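Local coordinates for protein elongation factor 1-beta (Pyrococcus horikoshii OT-3, PDB 7CSL) that probably promotes the exchange of GDP for GTP on elongation factor 1-alpha, renewing the GTP-bound form that carries aminoacyl-tRNA to the ribosome, at residues Pro17-Leu21 / Asp22-Glu26. Residues are numbered along the deposited sequence; the frame is centred on the assembly and turned at random.
Sequences PDVNL and DELEE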
loop_
_atom_site.group_PDB
_atom_site.type_symbol
_atom_site.label_atom_id
_atom_site.label_comp_id
_atom_site.label_asym_id
_atom_site.label_seq_id
_atom_site.Cartn_x
_atom_site.Cartn_y
_atom_site.Cartn_z
ATOM N N PRO C 17 6.507 23.657 -14.271
ATOM C CA PRO C 17 7.921 23.630 -13.880
ATOM C C PRO C 17 8.495 24.935 -13.305
ATOM O O PRO C 17 9.502 24.868 -12.600
ATOM C CB PRO C 17 8.653 23.320 -15.174
ATOM C CG PRO C 17 7.668 22.740 -16.088
ATOM C CD PRO C 17 6.290 23.077 -15.602
ATOM N N ASP C 18 7.886 26.086 -13.623
ATOM C CA ASP C 18 8.320 27.412 -13.130
ATOM C C ASP C 18 7.607 27.887 -11.847
ATOM O O ASP C 18 7.785 29.025 -11.448
ATOM C CB ASP C 18 8.146 28.491 -14.230
ATOM C CG ASP C 18 9.116 28.323 -15.414
ATOM O OD1 ASP C 18 10.024 27.468 -15.368
ATOM O OD2 ASP C 18 8.958 29.063 -16.413
ATOM N N VAL C 19 6.818 27.029 -11.200
ATOM C CA VAL C 19 6.264 27.345 -9.874
ATOM C C VAL C 19 7.404 27.570 -8.865
ATOM O O VAL C 19 8.366 26.816 -8.800
ATOM C CB VAL C 19 5.312 26.228 -9.343
ATOM C CG1 VAL C 19 4.920 26.484 -7.887
ATOM C CG2 VAL C 19 4.067 26.121 -10.208
ATOM N N ASN C 20 7.290 28.645 -8.105
ATOM C CA ASN C 20 8.170 28.918 -6.999
ATOM C C ASN C 20 7.822 27.920 -5.885
ATOM O O ASN C 20 6.783 28.033 -5.241
ATOM C CB ASN C 20 7.979 30.356 -6.540
ATOM C CG ASN C 20 9.004 30.791 -5.516
ATOM O OD1 ASN C 20 9.387 30.036 -4.619
ATOM N ND2 ASN C 20 9.432 32.040 -5.632
ATOM N N LEU C 21 8.711 26.960 -5.672
ATOM C CA LEU C 21 8.473 25.860 -4.733
ATOM C C LEU C 21 8.672 26.305 -3.277
ATOM O O LEU C 21 8.032 25.745 -2.377
ATOM C CB LEU C 21 9.366 24.662 -5.092
ATOM C CG LEU C 21 9.199 24.096 -6.515
ATOM C CD1 LEU C 21 10.374 23.190 -6.918
ATOM C CD2 LEU C 21 7.867 23.365 -6.671
ATOM N N ASP C 22 9.524 27.319 -3.033
ATOM C CA ASP C 22 9.670 27.890 -1.668
ATOM C C ASP C 22 8.361 28.579 -1.217
ATOM O O ASP C 22 7.913 28.462 -0.059
ATOM C CB ASP C 22 10.866 28.867 -1.590
ATOM C CG ASP C 22 12.221 28.194 -1.898
ATOM O OD1 ASP C 22 12.431 27.005 -1.552
ATOM O OD2 ASP C 22 13.081 28.853 -2.503
ATOM N N GLU C 23 7.737 29.273 -2.154
ATOM C CA GLU C 23 6.493 29.979 -1.917
ATOM C C GLU C 23 5.354 28.996 -1.704
ATOM O O GLU C 23 4.519 29.198 -0.819
ATOM C CB GLU C 23 6.203 30.871 -3.119
ATOM C CG GLU C 23 4.961 31.734 -3.031
ATOM C CD GLU C 23 4.782 32.581 -4.289
ATOM O OE1 GLU C 23 3.651 32.609 -4.814
ATOM O OE2 GLU C 23 5.778 33.187 -4.763
ATOM N N LEU C 24 5.340 27.947 -2.534
ATOM C CA LEU C 24 4.320 26.909 -2.505
ATOM C C LEU C 24 4.426 26.079 -1.211
ATOM O O LEU C 24 3.422 25.860 -0.504
ATOM C CB LEU C 24 4.410 26.012 -3.768
ATOM C CG LEU C 24 3.482 24.803 -3.758
ATOM C CD1 LEU C 24 2.030 25.279 -3.792
ATOM C CD2 LEU C 24 3.739 23.870 -4.921
ATOM N N GLU C 25 5.635 25.675 -0.859
ATOM C CA GLU C 25 5.847 24.975 0.416
ATOM C C GLU C 25 5.270 25.745 1.584
ATOM O O GLU C 25 4.532 25.189 2.390
ATOM C CB GLU C 25 7.326 24.747 0.652
ATOM C CG GLU C 25 7.661 23.898 1.875
ATOM C CD GLU C 25 9.145 23.664 1.990
ATOM O OE1 GLU C 25 9.786 23.576 0.921
ATOM O OE2 GLU C 25 9.663 23.571 3.132
ATOM N N GLU C 26 5.610 27.031 1.654
ATOM C CA GLU C 26 5.168 27.898 2.742
ATOM C C GLU C 26 3.642 27.956 2.836
ATOM O O GLU C 26 3.107 28.035 3.942
ATOM C CB GLU C 26 5.753 29.324 2.586
ATOM C CG GLU C 26 5.719 30.156 3.867
ATOM C CD GLU C 26 5.716 31.671 3.632
ATOM O OE1 GLU C 26 6.702 32.198 3.062
ATOM O OE2 GLU C 26 4.730 32.337 4.040
#
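N20 caps the N-terminus of helix 21-29 by reaching its side-chain amide forward over the first turn, where OD1 accepts from the backbone N of E23 at 3.1 Å. The N-H points fairly straight at the oxygen (157°) but arrives from above the plane of the amide, 52° out of it. With CG anti to the backbone N (chi1 -172°), the N20 side chain swings alongside the helix entrance and brings OD1 to the E23 amide. The E23 side chain, extended beyond CG, crosses that of N20 at about a right angle. Its CB packs 3.7 Å from N20 CG, while OE2 stays 3.9 Å from ND2.

N20 O accepts from L24 N at 3.1 Å, so side chain and main chain of the N-cap residue together engage two successive amides of the first turn, those of E23 and L24. The next i to i+4 bond of the helix runs from E25 N to L21 O, at 2.8 Å. Just before the cap, V19 lays CG1 against CD2 of L24, 4.1 Å away; this apolar contact between two buried side chains, spanning the N-cap from N' to N4, is a hydrophobic staple.

Further out, R43 of strand 37-47 forms salt bridges with both D22 and E25, and E25 also pairs with K29 one turn later. L21 and L24 rest on L53 of strand 50-59, and L24 reaches V77 in the loop ahead of strand 80-90. Helix 21-29, the first of the two helices, thus starts after strand 6-14 and packs on the four-stranded antiparallel sheet of a ferredoxin-like α/β sandwich.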